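Long-range contact in chitosanase (Bacillus subtilis subsp. subtilis str. 168, PDB 7C6C), which cuts beta-1,4 linkages between glucosamine units inside partly acetylated chitosan chains, as a secreted glycoside hydrolase of family 46: residues G130-T143 and E177-Y189. Sequence-based numbering, arbitrary orientation.
Sequences GLKTALARAVMYDT and EKKWLNKFLDVRY
L181 is the central bump: its side chain fits as a knob into the hollow among L135, A136, V139 and M140, with CD1 and CD2 against A136 and L181 CD1 4.0 Å from A136 CB. Helix segments 134-143 and 177-189 run 23° from parallel, axes 10.7 Å apart. Beside this knob M140, its chain bent at chi2 and chi3, lays CE squarely over one face of F184, 3.5 Å from the ring centroid, with SD over the same face in a Met-aromatic contact. CE also meets the edge of W180, and L131 CD2 makes an off-centre CH-pi contact with its six-membered ring. At one end E177, extended beyond CG, plugs the turn before helix 134-143. E177 OE1 accepts a nearly straight hydrogen bond from K132 N (2.7 Å, 168°); OE2 accepts from T133 N and OG1 on one face of the carboxylate, while OG1 caps A136 N. At the other end is a salt bridge in which NH1 (2.9 Å) and NH2 (3.0 Å) of R188 both bond D142 OD2, end-on, the two planes turned 49° apart, and T143 lies over the guanidinium. R188 also hydrogen-bonds Q146 and H147; D142 OD1 hydrogen-bonds T15 and forms a salt bridge with R210. Held between two arginines, D142 probably stays a carboxylate beside E19, the predicted proton donor, while E177 ties down the helix start.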
loop_
_atom_site.group_PDB
_atom_site.type_symbol
_atom_site.label_atom_id
_atom_site.label_comp_id
_atom_site.label_asym_id
_atom_site.label_seq_id
_atom_site.Cartn_x
_atom_site.Cartn_y
_atom_site.Cartn_z
ATOM N N GLY A 130 -14.457 -13.283 4.664
ATOM C CA GLY A 130 -15.232 -14.018 3.686
ATOM C C GLY A 130 -15.265 -13.405 2.303
ATOM O O GLY A 130 -16.194 -13.673 1.538
ATOM N N LEU A 131 -14.277 -12.585 1.956
ATOM C CA LEU A 131 -14.263 -11.968 0.638
ATOM C C LEU A 131 -13.969 -13.024 -0.418
ATOM O O LEU A 131 -13.047 -13.833 -0.268
ATOM C CB LEU A 131 -13.212 -10.856 0.590
ATOM C CG LEU A 131 -13.363 -9.788 1.676
ATOM C CD1 LEU A 131 -12.404 -8.641 1.443
ATOM C CD2 LEU A 131 -14.791 -9.282 1.748
ATOM N N LYS A 132 -14.772 -13.036 -1.482
ATOM C CA LYS A 132 -14.569 -13.974 -2.573
ATOM C C LYS A 132 -14.123 -13.330 -3.876
ATOM O O LYS A 132 -13.580 -14.034 -4.733
ATOM C CB LYS A 132 -15.850 -14.780 -2.836
ATOM C CG LYS A 132 -16.256 -15.687 -1.686
ATOM C CD LYS A 132 -17.519 -16.470 -2.027
ATOM C CE LYS A 132 -17.854 -17.494 -0.952
ATOM N NZ LYS A 132 -19.135 -18.192 -1.247
ATOM N N THR A 133 -14.331 -12.028 -4.056
ATOM C CA THR A 133 -14.053 -11.420 -5.349
ATOM C C THR A 133 -12.621 -10.914 -5.422
ATOM O O THR A 133 -12.043 -10.445 -4.436
ATOM C CB THR A 133 -15.014 -10.271 -5.682
ATOM O OG1 THR A 133 -14.771 -9.158 -4.810
ATOM C CG2 THR A 133 -16.477 -10.711 -5.606
ATOM N N ALA A 134 -12.056 -10.999 -6.622
ATOM C CA ALA A 134 -10.720 -10.466 -6.833
ATOM C C ALA A 134 -10.685 -8.963 -6.591
ATOM O O ALA A 134 -9.703 -8.445 -6.046
ATOM C CB ALA A 134 -10.240 -10.803 -8.244
ATOM N N LEU A 135 -11.737 -8.241 -6.996
ATOM C CA LEU A 135 -11.737 -6.796 -6.791
ATOM C C LEU A 135 -11.692 -6.455 -5.305
ATOM O O LEU A 135 -10.919 -5.593 -4.879
ATOM C CB LEU A 135 -12.936 -6.137 -7.474
ATOM C CG LEU A 135 -13.069 -4.633 -7.200
ATOM C CD1 LEU A 135 -11.828 -3.841 -7.639
ATOM C CD2 LEU A 135 -14.313 -4.073 -7.855
ATOM N N ALA A 136 -12.503 -7.127 -4.487
ATOM C CA ALA A 136 -12.464 -6.819 -3.059
ATOM C C ALA A 136 -11.091 -7.117 -2.467
ATOM O O ALA A 136 -10.565 -6.328 -1.674
ATOM C CB ALA A 136 -13.551 -7.580 -2.309
ATOM N N ARG A 137 -10.487 -8.242 -2.856
ATOM C CA ARG A 137 -9.141 -8.563 -2.388
ATOM C C ARG A 137 -8.124 -7.526 -2.853
ATOM O O ARG A 137 -7.219 -7.154 -2.099
ATOM C CB ARG A 137 -8.744 -9.968 -2.842
ATOM C CG ARG A 137 -9.516 -11.065 -2.127
ATOM C CD ARG A 137 -9.170 -12.439 -2.662
ATOM N NE ARG A 137 -10.030 -13.458 -2.064
ATOM C CZ ARG A 137 -10.309 -14.634 -2.620
ATOM N NH1 ARG A 137 -9.795 -14.960 -3.798
ATOM N NH2 ARG A 137 -11.110 -15.486 -1.996
ATOM N N ALA A 138 -8.264 -7.039 -4.089
ATOM C CA ALA A 138 -7.372 -5.993 -4.581
ATOM C C ALA A 138 -7.544 -4.701 -3.792
ATOM O O ALA A 138 -6.564 -3.999 -3.510
ATOM C CB ALA A 138 -7.624 -5.753 -6.066
ATOM N N VAL A 139 -8.784 -4.364 -3.437
ATOM C CA VAL A 139 -9.010 -3.191 -2.600
ATOM C C VAL A 139 -8.340 -3.368 -1.243
ATOM O O VAL A 139 -7.716 -2.435 -0.723
ATOM C CB VAL A 139 -10.513 -2.883 -2.468
ATOM C CG1 VAL A 139 -10.747 -1.754 -1.471
ATOM C CG2 VAL A 139 -11.120 -2.538 -3.829
ATOM N N MET A 140 -8.461 -4.562 -0.641
ATOM C CA MET A 140 -7.802 -4.795 0.644
ATOM C C MET A 140 -6.292 -4.642 0.527
ATOM O O MET A 140 -5.651 -4.047 1.403
ATOM C CB MET A 140 -8.136 -6.189 1.188
ATOM C CG MET A 140 -9.612 -6.460 1.449
ATOM S SD MET A 140 -10.445 -5.293 2.546
ATOM C CE MET A 140 -11.466 -4.422 1.354
ATOM N N TYR A 141 -5.713 -5.181 -0.548
ATOM C CA TYR A 141 -4.272 -5.107 -0.770
ATOM C C TYR A 141 -3.814 -3.653 -0.871
ATOM O O TYR A 141 -2.854 -3.241 -0.208
ATOM C CB TYR A 141 -3.976 -5.886 -2.054
ATOM C CG TYR A 141 -2.540 -6.171 -2.442
ATOM C CD1 TYR A 141 -1.469 -5.928 -1.588
ATOM C CD2 TYR A 141 -2.265 -6.707 -3.695
ATOM C CE1 TYR A 141 -0.166 -6.212 -1.979
ATOM C CE2 TYR A 141 -0.983 -6.990 -4.093
ATOM C CZ TYR A 141 0.065 -6.740 -3.234
ATOM O OH TYR A 141 1.353 -7.032 -3.620
ATOM N N ASP A 142 -4.506 -2.852 -1.685
ATOM C CA ASP A 142 -4.152 -1.441 -1.795
ATOM C C ASP A 142 -4.318 -0.731 -0.458
ATOM O O ASP A 142 -3.506 0.131 -0.093
ATOM C CB ASP A 142 -5.014 -0.756 -2.851
ATOM C CG ASP A 142 -4.597 0.675 -3.072
ATOM O OD1 ASP A 142 -3.491 0.879 -3.608
ATOM O OD2 ASP A 142 -5.355 1.590 -2.683
ATOM N N THR A 143 -5.369 -1.082 0.289
ATOM C CA THR A 143 -5.644 -0.410 1.553
ATOM C C THR A 143 -4.524 -0.641 2.558
ATOM O O THR A 143 -4.070 0.298 3.219
ATOM C CB THR A 143 -6.983 -0.881 2.126
ATOM O OG1 THR A 143 -8.033 -0.560 1.208
ATOM C CG2 THR A 143 -7.279 -0.192 3.456
ATOM N N GLU A 177 -21.389 -9.143 -0.798
ATOM C CA GLU A 177 -20.015 -8.654 -0.880
ATOM C C GLU A 177 -19.918 -7.366 -1.691
ATOM O O GLU A 177 -19.092 -6.497 -1.385
ATOM C CB GLU A 177 -19.093 -9.731 -1.451
ATOM C CG GLU A 177 -17.655 -9.259 -1.642
ATOM C CD GLU A 177 -16.684 -10.390 -1.911
ATOM O OE1 GLU A 177 -17.028 -11.564 -1.653
ATOM O OE2 GLU A 177 -15.562 -10.106 -2.367
ATOM N N LYS A 178 -20.738 -7.223 -2.735
ATOM C CA LYS A 178 -20.686 -5.996 -3.522
ATOM C C LYS A 178 -21.174 -4.802 -2.709
ATOM O O LYS A 178 -20.568 -3.724 -2.748
ATOM C CB LYS A 178 -21.481 -6.167 -4.819
ATOM C CG LYS A 178 -20.978 -7.322 -5.680
ATOM C CD LYS A 178 -21.665 -7.378 -7.036
ATOM C CE LYS A 178 -21.131 -8.537 -7.860
ATOM N NZ LYS A 178 -21.748 -8.596 -9.218
ATOM N N LYS A 179 -22.252 -4.983 -1.944
ATOM C CA LYS A 179 -22.714 -3.923 -1.058
ATOM C C LYS A 179 -21.690 -3.631 0.028
ATOM O O LYS A 179 -21.426 -2.466 0.344
ATOM C CB LYS A 179 -24.048 -4.322 -0.427
ATOM C CG LYS A 179 -24.776 -3.177 0.260
ATOM C CD LYS A 179 -26.221 -3.544 0.577
ATOM C CE LYS A 179 -26.349 -4.188 1.950
ATOM N NZ LYS A 179 -27.677 -4.844 2.145
ATOM N N TRP A 180 -21.102 -4.680 0.606
ATOM C CA TRP A 180 -20.085 -4.495 1.635
ATOM C C TRP A 180 -18.897 -3.704 1.103
ATOM O O TRP A 180 -18.394 -2.796 1.779
ATOM C CB TRP A 180 -19.626 -5.859 2.147
ATOM C CG TRP A 180 -18.675 -5.794 3.305
ATOM C CD1 TRP A 180 -18.996 -5.803 4.630
ATOM C CD2 TRP A 180 -17.245 -5.716 3.239
ATOM N NE1 TRP A 180 -17.857 -5.735 5.395
ATOM C CE2 TRP A 180 -16.767 -5.683 4.565
ATOM C CE3 TRP A 180 -16.323 -5.672 2.188
ATOM C CZ2 TRP A 180 -15.409 -5.605 4.866
ATOM C CZ3 TRP A 180 -14.974 -5.597 2.490
ATOM C CH2 TRP A 180 -14.531 -5.562 3.816
ATOM N N LEU A 181 -18.433 -4.034 -0.107
ATOM C CA LEU A 181 -17.271 -3.344 -0.658
ATOM C C LEU A 181 -17.575 -1.877 -0.936
ATOM O O LEU A 181 -16.714 -1.016 -0.742
ATOM C CB LEU A 181 -16.784 -4.051 -1.920
ATOM C CG LEU A 181 -15.466 -3.527 -2.499
ATOM C CD1 LEU A 181 -14.321 -3.746 -1.516
ATOM C CD2 LEU A 181 -15.189 -4.184 -3.846
ATOM N N ASN A 182 -18.792 -1.566 -1.388
ATOM C CA ASN A 182 -19.148 -0.163 -1.576
ATOM C C ASN A 182 -19.102 0.593 -0.255
ATOM O O ASN A 182 -18.625 1.733 -0.197
ATOM C CB ASN A 182 -20.519 -0.044 -2.233
ATOM C CG ASN A 182 -20.492 -0.440 -3.690
ATOM O OD1 ASN A 182 -19.461 -0.339 -4.352
ATOM N ND2 ASN A 182 -21.628 -0.890 -4.201
ATOM N N LYS A 183 -19.566 -0.038 0.824
ATOM C CA LYS A 183 -19.477 0.601 2.131
ATOM C C LYS A 183 -18.027 0.724 2.585
ATOM O O LYS A 183 -17.652 1.729 3.200
ATOM C CB LYS A 183 -20.319 -0.159 3.155
ATOM C CG LYS A 183 -21.777 -0.304 2.747
ATOM C CD LYS A 183 -22.734 0.173 3.832
ATOM C CE LYS A 183 -24.191 -0.005 3.405
ATOM N NZ LYS A 183 -25.121 0.906 4.137
ATOM N N PHE A 184 -17.197 -0.283 2.288
ATOM C CA PHE A 184 -15.779 -0.195 2.616
ATOM C C PHE A 184 -15.130 0.993 1.921
ATOM O O PHE A 184 -14.352 1.734 2.532
ATOM C CB PHE A 184 -15.063 -1.485 2.220
ATOM C CG PHE A 184 -13.629 -1.532 2.669
ATOM C CD1 PHE A 184 -12.618 -0.988 1.889
ATOM C CD2 PHE A 184 -13.293 -2.089 3.894
ATOM C CE1 PHE A 184 -11.306 -1.015 2.321
ATOM C CE2 PHE A 184 -11.981 -2.124 4.324
ATOM C CZ PHE A 184 -10.989 -1.585 3.536
ATOM N N LEU A 185 -15.430 1.180 0.635
ATOM C CA LEU A 185 -14.864 2.309 -0.093
ATOM C C LEU A 185 -15.321 3.634 0.514
ATOM O O LEU A 185 -14.538 4.586 0.599
ATOM C CB LEU A 185 -15.202 2.195 -1.582
ATOM C CG LEU A 185 -14.504 1.031 -2.298
ATOM C CD1 LEU A 185 -15.153 0.756 -3.652
ATOM C CD2 LEU A 185 -13.023 1.325 -2.474
ATOM N N ASP A 186 -16.577 3.701 0.973
ATOM C CA ASP A 186 -17.060 4.889 1.675
ATOM C C ASP A 186 -16.273 5.132 2.959
ATOM O O ASP A 186 -15.872 6.264 3.257
ATOM C CB ASP A 186 -18.537 4.719 2.031
ATOM C CG ASP A 186 -19.449 4.804 0.832
ATOM O OD1 ASP A 186 -18.993 5.217 -0.254
ATOM O OD2 ASP A 186 -20.644 4.470 0.995
ATOM N N VAL A 187 -16.079 4.074 3.751
ATOM C CA VAL A 187 -15.343 4.183 5.006
ATOM C C VAL A 187 -13.909 4.620 4.742
ATOM O O VAL A 187 -13.361 5.477 5.447
ATOM C CB VAL A 187 -15.414 2.846 5.766
ATOM C CG1 VAL A 187 -14.374 2.793 6.875
ATOM C CG2 VAL A 187 -16.817 2.625 6.329
ATOM N N ARG A 188 -13.277 4.044 3.721
ATOM C CA ARG A 188 -11.908 4.429 3.405
ATOM C C ARG A 188 -11.831 5.878 2.941
ATOM O O ARG A 188 -10.927 6.614 3.348
ATOM C CB ARG A 188 -11.312 3.484 2.363
ATOM C CG ARG A 188 -9.860 3.791 2.078
ATOM C CD ARG A 188 -9.209 2.743 1.200
ATOM N NE ARG A 188 -7.809 3.079 0.984
ATOM C CZ ARG A 188 -7.058 2.590 0.003
ATOM N NH1 ARG A 188 -7.573 1.718 -0.860
ATOM N NH2 ARG A 188 -5.792 2.982 -0.113
ATOM N N TYR A 189 -12.768 6.304 2.089
ATOM C CA TYR A 189 -12.807 7.702 1.671
ATOM C C TYR A 189 -12.870 8.628 2.878
ATOM O O TYR A 189 -12.128 9.612 2.965
ATOM C CB TYR A 189 -14.014 7.941 0.762
ATOM C CG TYR A 189 -14.170 9.384 0.342
ATOM C CD1 TYR A 189 -13.533 9.869 -0.792
ATOM C CD2 TYR A 189 -14.944 10.269 1.087
ATOM C CE1 TYR A 189 -13.666 11.187 -1.179
ATOM C CE2 TYR A 189 -15.078 11.591 0.708
ATOM C CZ TYR A 189 -14.439 12.042 -0.427
ATOM O OH TYR A 189 -14.563 13.355 -0.819
#